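Local coordinates for putative CRISPR-associated endoribonuclease-like protein Cas6nc (Pyrococcus horikoshii, PDB 3QJL) that binds CRISPR RNA as a Cas6-family member of the prokaryotic CRISPR adaptive immune system and is related to endoribonucleases, at residues Y29-I32 and L33-N37; L159-D162 and R163-K166. All blocks are in the same frame, centred on the assembly; numbering follows the deposited sequence.

Contact 1. Residues Y29-I32 and L33-N37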
ATOM      1  N   TYR A  29     -23.459  -5.073   5.433  1.00 47.87           N
ATOM      2  CA  TYR A  29     -24.095  -4.452   6.585  1.00 50.91           C
ATOM      3  C   TYR A  29     -25.605  -4.615   6.614  1.00 52.48           C
ATOM      4  O   TYR A  29     -26.165  -5.022   7.623  1.00 55.40           O
ATOM      5  CB  TYR A  29     -23.782  -2.973   6.637  1.00 46.17           C
ATOM      6  CG  TYR A  29     -24.833  -2.167   7.356  1.00 45.60           C
ATOM      7  CD1 TYR A  29     -25.921  -1.638   6.674  1.00 44.73           C
ATOM      8  CD2 TYR A  29     -24.728  -1.916   8.717  1.00 48.00           C
ATOM      9  CE1 TYR A  29     -26.877  -0.886   7.327  1.00 45.67           C
ATOM     10  CE2 TYR A  29     -25.676  -1.156   9.379  1.00 50.18           C
ATOM     11  CZ  TYR A  29     -26.749  -0.647   8.679  1.00 48.60           C
ATOM     12  OH  TYR A  29     -27.696   0.102   9.337  1.00 51.54           O
ATOM     13  N   SER A  30     -26.265  -4.269   5.519  1.00 51.78           N
ATOM     14  CA  SER A  30     -27.718  -4.291   5.469  1.00 49.61           C
ATOM     15  C   SER A  30     -28.228  -5.718   5.589  1.00 55.52           C
ATOM     16  O   SER A  30     -29.290  -5.968   6.182  1.00 54.72           O
ATOM     17  CB  SER A  30     -28.200  -3.678   4.161  1.00 54.45           C
ATOM     18  OG  SER A  30     -27.867  -4.534   3.081  1.00 58.94           O
ATOM     19  N   GLN A  31     -27.472  -6.649   5.016  1.00 51.88           N
ATOM     20  CA  GLN A  31     -27.803  -8.071   5.082  1.00 49.77           C
ATOM     21  C   GLN A  31     -27.799  -8.595   6.523  1.00 55.16           C
ATOM     22  O   GLN A  31     -28.743  -9.255   6.965  1.00 60.89           O
ATOM     23  CB  GLN A  31     -26.816  -8.865   4.234  1.00 49.21           C
ATOM     24  CG  GLN A  31     -27.457  -9.855   3.307  1.00 53.15           C
ATOM     25  CD  GLN A  31     -26.801  -9.866   1.957  1.00 61.54           C
ATOM     26  OE1 GLN A  31     -26.426 -10.921   1.436  1.00 63.29           O
ATOM     27  NE2 GLN A  31     -26.655  -8.681   1.372  1.00 60.52           N
ATOM     28  N   ILE A  32     -26.725  -8.316   7.250  1.00 52.42           N
ATOM     29  CA  ILE A  32     -26.665  -8.657   8.660  1.00 49.88           C
ATOM     30  C   ILE A  32     -27.823  -7.998   9.423  1.00 52.40           C
ATOM     31  O   ILE A  32     -28.553  -8.668  10.149  1.00 54.77           O
ATOM     32  CB  ILE A  32     -25.328  -8.240   9.268  1.00 45.57           C
ATOM     33  CG1 ILE A  32     -24.257  -9.268   8.933  1.00 43.84           C
ATOM     34  CG2 ILE A  32     -25.445  -8.058  10.751  1.00 39.82           C
ATOM     35  CD1 ILE A  32     -22.870  -8.848   9.401  1.00 41.32           C
ATOM     36  N   LEU A  33     -28.011  -6.695   9.236  1.00 51.70           N
ATOM     37  CA  LEU A  33     -29.093  -5.973   9.909  1.00 54.29           C
ATOM     38  C   LEU A  33     -30.432  -6.708   9.765  1.00 55.22           C
ATOM     39  O   LEU A  33     -31.137  -6.939  10.741  1.00 52.36           O
ATOM     40  CB  LEU A  33     -29.217  -4.556   9.350  1.00 46.28           C
ATOM     41  CG  LEU A  33     -30.071  -3.651  10.224  1.00 47.04           C
ATOM     42  CD1 LEU A  33     -29.473  -3.559  11.614  1.00 48.30           C
ATOM     43  CD2 LEU A  33     -30.207  -2.283   9.619  1.00 47.52           C
ATOM     44  N   GLU A  34     -30.761  -7.067   8.529  1.00 58.01           N
ATOM     45  CA  GLU A  34     -31.974  -7.798   8.192  1.00 55.18           C
ATOM     46  C   GLU A  34     -32.055  -9.112   8.964  1.00 61.95           C
ATOM     47  O   GLU A  34     -33.081  -9.424   9.582  1.00 57.75           O
ATOM     48  CB  GLU A  34     -31.972  -8.066   6.689  1.00 55.91           C
ATOM     49  CG  GLU A  34     -33.016  -9.016   6.173  1.00 66.39           C
ATOM     50  CD  GLU A  34     -32.896  -9.219   4.665  1.00 88.96           C
ATOM     51  OE1 GLU A  34     -33.951  -9.355   4.003  1.00105.26           O
ATOM     52  OE2 GLU A  34     -31.753  -9.244   4.140  1.00 70.29           O
ATOM     53  N   LYS A  35     -30.965  -9.876   8.929  1.00 57.68           N
ATOM     54  CA  LYS A  35     -30.906 -11.153   9.618  1.00 49.39           C
ATOM     55  C   LYS A  35     -31.082 -11.021  11.131  1.00 53.75           C
ATOM     56  O   LYS A  35     -31.874 -11.745  11.719  1.00 62.04           O
ATOM     57  CB  LYS A  35     -29.620 -11.887   9.278  1.00 44.56           C
ATOM     58  CG  LYS A  35     -29.520 -12.250   7.818  1.00 49.30           C
ATOM     59  CD  LYS A  35     -28.278 -13.065   7.532  1.00 53.24           C
ATOM     60  CE  LYS A  35     -28.032 -13.185   6.044  1.00 56.66           C
ATOM     61  NZ  LYS A  35     -29.261 -13.577   5.293  1.00 59.20           N
ATOM     62  N   VAL A  36     -30.360 -10.104  11.763  1.00 51.92           N
ATOM     63  CA  VAL A  36     -30.528  -9.873  13.196  1.00 51.56           C
ATOM     64  C   VAL A  36     -31.927  -9.350  13.496  1.00 58.14           C
ATOM     65  O   VAL A  36     -32.525  -9.674  14.519  1.00 61.08           O
ATOM     66  CB  VAL A  36     -29.510  -8.853  13.741  1.00 53.12           C
ATOM     67  CG1 VAL A  36     -29.748  -8.587  15.227  1.00 48.75           C
ATOM     68  CG2 VAL A  36     -28.096  -9.341  13.503  1.00 53.84           C
ATOM     69  N   ASN A  37     -32.462  -8.534  12.603  1.00 58.57           N
ATOM     70  CA  ASN A  37     -33.752  -7.932  12.873  1.00 58.23           C
ATOM     71  C   ASN A  37     -34.862  -8.982  12.978  1.00 63.63           C
ATOM     72  O   ASN A  37     -35.839  -8.792  13.703  1.00 66.83           O
ATOM     73  CB  ASN A  37     -34.082  -6.878  11.829  1.00 53.74           C
ATOM     74  CG  ASN A  37     -35.319  -6.102  12.173  1.00 58.62           C
ATOM     75  OD1 ASN A  37     -35.354  -5.364  13.166  1.00 57.60           O
ATOM     76  ND2 ASN A  37     -36.350  -6.255  11.352  1.00 59.84           N
TER

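Contact 2. Residues L159-D162 and R163-K166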
ATOM      1  N   LEU A 159      -6.646  18.734  10.529  1.00 58.54           N
ATOM      2  CA  LEU A 159      -7.745  18.625  11.475  1.00 58.67           C
ATOM      3  C   LEU A 159      -8.042  17.188  11.885  1.00 60.43           C
ATOM      4  O   LEU A 159      -8.952  16.947  12.677  1.00 59.61           O
ATOM      5  CB  LEU A 159      -9.008  19.247  10.886  1.00 62.63           C
ATOM      6  CG  LEU A 159      -8.859  20.718  10.484  1.00 78.38           C
ATOM      7  CD1 LEU A 159     -10.077  21.192   9.687  1.00 82.51           C
ATOM      8  CD2 LEU A 159      -8.615  21.608  11.714  1.00 76.46           C
ATOM      9  N   PHE A 160      -7.284  16.238  11.347  1.00 56.37           N
ATOM     10  CA  PHE A 160      -7.569  14.825  11.575  1.00 52.55           C
ATOM     11  C   PHE A 160      -7.591  14.444  13.058  1.00 52.52           C
ATOM     12  O   PHE A 160      -8.639  14.116  13.614  1.00 47.38           O
ATOM     13  CB  PHE A 160      -6.563  13.955  10.831  1.00 49.97           C
ATOM     14  CG  PHE A 160      -6.839  12.483  10.937  1.00 47.90           C
ATOM     15  CD1 PHE A 160      -7.643  11.848  10.007  1.00 46.46           C
ATOM     16  CD2 PHE A 160      -6.290  11.731  11.959  1.00 46.64           C
ATOM     17  CE1 PHE A 160      -7.892  10.494  10.095  1.00 48.55           C
ATOM     18  CE2 PHE A 160      -6.530  10.372  12.053  1.00 43.56           C
ATOM     19  CZ  PHE A 160      -7.332   9.751  11.128  1.00 44.97           C
ATOM     20  N   MET A 161      -6.420  14.497  13.682  1.00 54.03           N
ATOM     21  CA  MET A 161      -6.240  14.080  15.067  1.00 48.99           C
ATOM     22  C   MET A 161      -7.257  14.724  15.995  1.00 51.21           C
ATOM     23  O   MET A 161      -7.767  14.080  16.907  1.00 54.77           O
ATOM     24  CB  MET A 161      -4.826  14.417  15.540  1.00 42.98           C
ATOM     25  CG  MET A 161      -4.382  13.685  16.776  1.00 50.59           C
ATOM     26  SD  MET A 161      -4.433  11.895  16.553  1.00 60.75           S
ATOM     27  CE  MET A 161      -5.990  11.481  17.348  1.00 50.54           C
ATOM     28  N   ASP A 162      -7.553  15.994  15.769  1.00 53.75           N
ATOM     29  CA  ASP A 162      -8.476  16.693  16.644  1.00 55.24           C
ATOM     30  C   ASP A 162      -9.903  16.234  16.387  1.00 57.10           C
ATOM     31  O   ASP A 162     -10.716  16.118  17.309  1.00 57.14           O
ATOM     32  CB  ASP A 162      -8.377  18.202  16.478  1.00 53.97           C
ATOM     33  CG  ASP A 162      -9.428  18.927  17.283  1.00 67.38           C
ATOM     34  OD1 ASP A 162      -9.199  19.125  18.498  1.00 74.77           O
ATOM     35  OD2 ASP A 162     -10.496  19.267  16.714  1.00 63.16           O
ATOM     36  N   ARG A 163     -10.211  15.968  15.129  1.00 52.17           N
ATOM     37  CA  ARG A 163     -11.529  15.471  14.797  1.00 53.57           C
ATOM     38  C   ARG A 163     -11.728  14.045  15.344  1.00 51.11           C
ATOM     39  O   ARG A 163     -12.766  13.731  15.907  1.00 48.86           O
ATOM     40  CB  ARG A 163     -11.723  15.522  13.288  1.00 52.33           C
ATOM     41  CG  ARG A 163     -13.061  15.056  12.828  1.00 53.72           C
ATOM     42  CD  ARG A 163     -14.174  15.992  13.236  1.00 55.91           C
ATOM     43  NE  ARG A 163     -15.434  15.419  12.767  1.00 72.48           N
ATOM     44  CZ  ARG A 163     -16.420  14.976  13.548  1.00 73.46           C
ATOM     45  NH1 ARG A 163     -16.332  15.072  14.875  1.00 65.15           N
ATOM     46  NH2 ARG A 163     -17.514  14.457  12.992  1.00 64.66           N
ATOM     47  N   LEU A 164     -10.721  13.193  15.190  1.00 50.18           N
ATOM     48  CA  LEU A 164     -10.821  11.801  15.603  1.00 45.58           C
ATOM     49  C   LEU A 164     -10.987  11.704  17.101  1.00 51.33           C
ATOM     50  O   LEU A 164     -11.774  10.902  17.593  1.00 47.70           O
ATOM     51  CB  LEU A 164      -9.567  11.029  15.197  1.00 46.22           C
ATOM     52  CG  LEU A 164      -9.439   9.587  15.699  1.00 47.89           C
ATOM     53  CD1 LEU A 164     -10.515   8.679  15.094  1.00 42.77           C
ATOM     54  CD2 LEU A 164      -8.049   9.049  15.411  1.00 40.91           C
ATOM     55  N   ARG A 165     -10.213  12.516  17.815  1.00 50.79           N
ATOM     56  CA  ARG A 165     -10.271  12.609  19.262  1.00 46.22           C
ATOM     57  C   ARG A 165     -11.723  12.870  19.704  1.00 53.00           C
ATOM     58  O   ARG A 165     -12.278  12.145  20.535  1.00 52.59           O
ATOM     59  CB  ARG A 165      -9.340  13.735  19.710  1.00 47.75           C
ATOM     60  CG  ARG A 165      -8.845  13.679  21.146  1.00 56.44           C
ATOM     61  CD  ARG A 165      -7.712  14.704  21.382  1.00 62.21           C
ATOM     62  NE  ARG A 165      -6.388  14.240  20.928  1.00 65.40           N
ATOM     63  CZ  ARG A 165      -5.539  14.944  20.165  1.00 61.02           C
ATOM     64  NH1 ARG A 165      -5.855  16.164  19.734  1.00 61.06           N
ATOM     65  NH2 ARG A 165      -4.363  14.425  19.822  1.00 54.08           N
ATOM     66  N   LYS A 166     -12.349  13.893  19.131  1.00 51.57           N
ATOM     67  CA  LYS A 166     -13.733  14.220  19.469  1.00 50.11           C
ATOM     68  C   LYS A 166     -14.715  13.122  19.069  1.00 49.61           C
ATOM     69  O   LYS A 166     -15.674  12.857  19.777  1.00 52.30           O
ATOM     70  CB  LYS A 166     -14.148  15.565  18.856  1.00 51.94           C
ATOM     71  CG  LYS A 166     -13.656  16.758  19.647  1.00 54.02           C
ATOM     72  CD  LYS A 166     -13.524  18.002  18.801  1.00 50.34           C
ATOM     73  CE  LYS A 166     -12.790  19.080  19.569  1.00 49.25           C
ATOM     74  NZ  LYS A 166     -12.236  20.123  18.665  1.00 67.14           N
TER

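Contact 1. Residues Y29-I32 and L33-N37
Tyr29 and Leu33 touch one turn apart on the same helix, their side chains lying alongside each other and pointing the same way. Branch CD2 of Leu33 does the touching: it approaches the Tyr29 ring obliquely near its phenol end, 3.9 Å from Tyr29 CZ and 3.5 Å from Tyr29 OH. Tyr29 holds CG opposite its own backbone nitrogen (chi1 154°), and Leu33 does likewise (-166°), which lets ring and isobutyl group run in step. A second apolar pair, Ile32 and Val36, repeats this alignment with smaller groups. Methyl CG2 of Ile32 lies 4.0 Å from CG2 of Val36; beta-branched chains suit this buried flank because each presents a methyl close to the backbone.

Beneath the side chains runs regular alpha-helical i to i+4 bonding. Leu33 N donates to Tyr29 O at 3.0 Å, Glu34 N to Ser30 O, Lys35 N to Gln31 O, and Val36 N to Ile32 O at 2.8 Å. Each carbonyl of 29-32 therefore finds an amide one turn on.

Gln31 and Lys35 make their polar contacts outside this stretch and meet each other through methylenes, Gln31 CG being 4.3 Å from Lys35 CE. Gln31 OE1 accepts a hydrogen bond from Lys105 N, while Lys35 NZ donates to Glu103 O and makes a cation-pi contact with Phe104. Both residues suit a helix flank beside strand 103-106: the glutamine amide reaches the strand backbone, and the lysine buries its long aliphatic stem while still delivering its ammonium group there.

On the apolar side, Leu33 and Val36 pack on Leu47 of helix 41-47, and Val36 also reaches Ile94 and Ala97 of helix 88-100, so helix 25-39 lies against helices 41-47 and 88-100 and beside strand 103-106.

Contact 2. Residues L159-D162 and R163-K166
The amino group of Lys166 is held by both carboxylate oxygens of Asp162, one helical turn earlier. The bond from Lys166 NZ to Asp162 OD2 is 2.8 Å and uses the syn lone pair, whereas the one to Asp162 OD1, at 3.2 Å, is weak. The lysine chain stretches out beyond CG to complete this i to i+4 salt bridge; opposite charges one turn apart suit a solvent-facing flank, where they can pair while staying hydrated.

Another flank is apolar. Leu164 CD2 sits 3.9 Å from Phe160 CE2, meeting the ring obliquely, and 3.7 Å from Met161 CE. Flexible Met161 suits this place, since bends at chi2 (59°) and chi3 (-99°) bring CE to the leucine. Beside this patch, Arg165 crosses Met161 at about a right angle. Met161 O lies over one face of the guanidinium, offset toward the rim, and Arg165 NH2 donates a hydrogen bond to Phe185 O.

Backbone bonds such as Leu164 N to Phe160 O (2.8 Å) mark the first turn of helix 160-176. Phe160 and Leu164 pack on strands 138-143 and 185-189, giving an amphipathic helix start consistent with the first helix of a ferredoxin-like fold in the C-terminal half of this Cas6 relative.

Contact 1 comes first along the chain, on helix 25-39, and contact 2 follows on helix 160-176, with no overlap between them. Their centres are 30 Å apart and their nearest atoms about 18 Å, on opposite sides of the chain's centre. One lies in the N-terminal and the other in the C-terminal part of the Cas6 protein, on helices associated with two separate antiparallel sheets. In each half the strand and helix order is consistent with a ferredoxin-like fold, so the two contacts probably occupy equivalent first helices of two ferredoxin-like (RAMP) halves. The bound RNA lies nearer contact 2, about 9 Å between nearest atoms, against about 13 Å for contact 1.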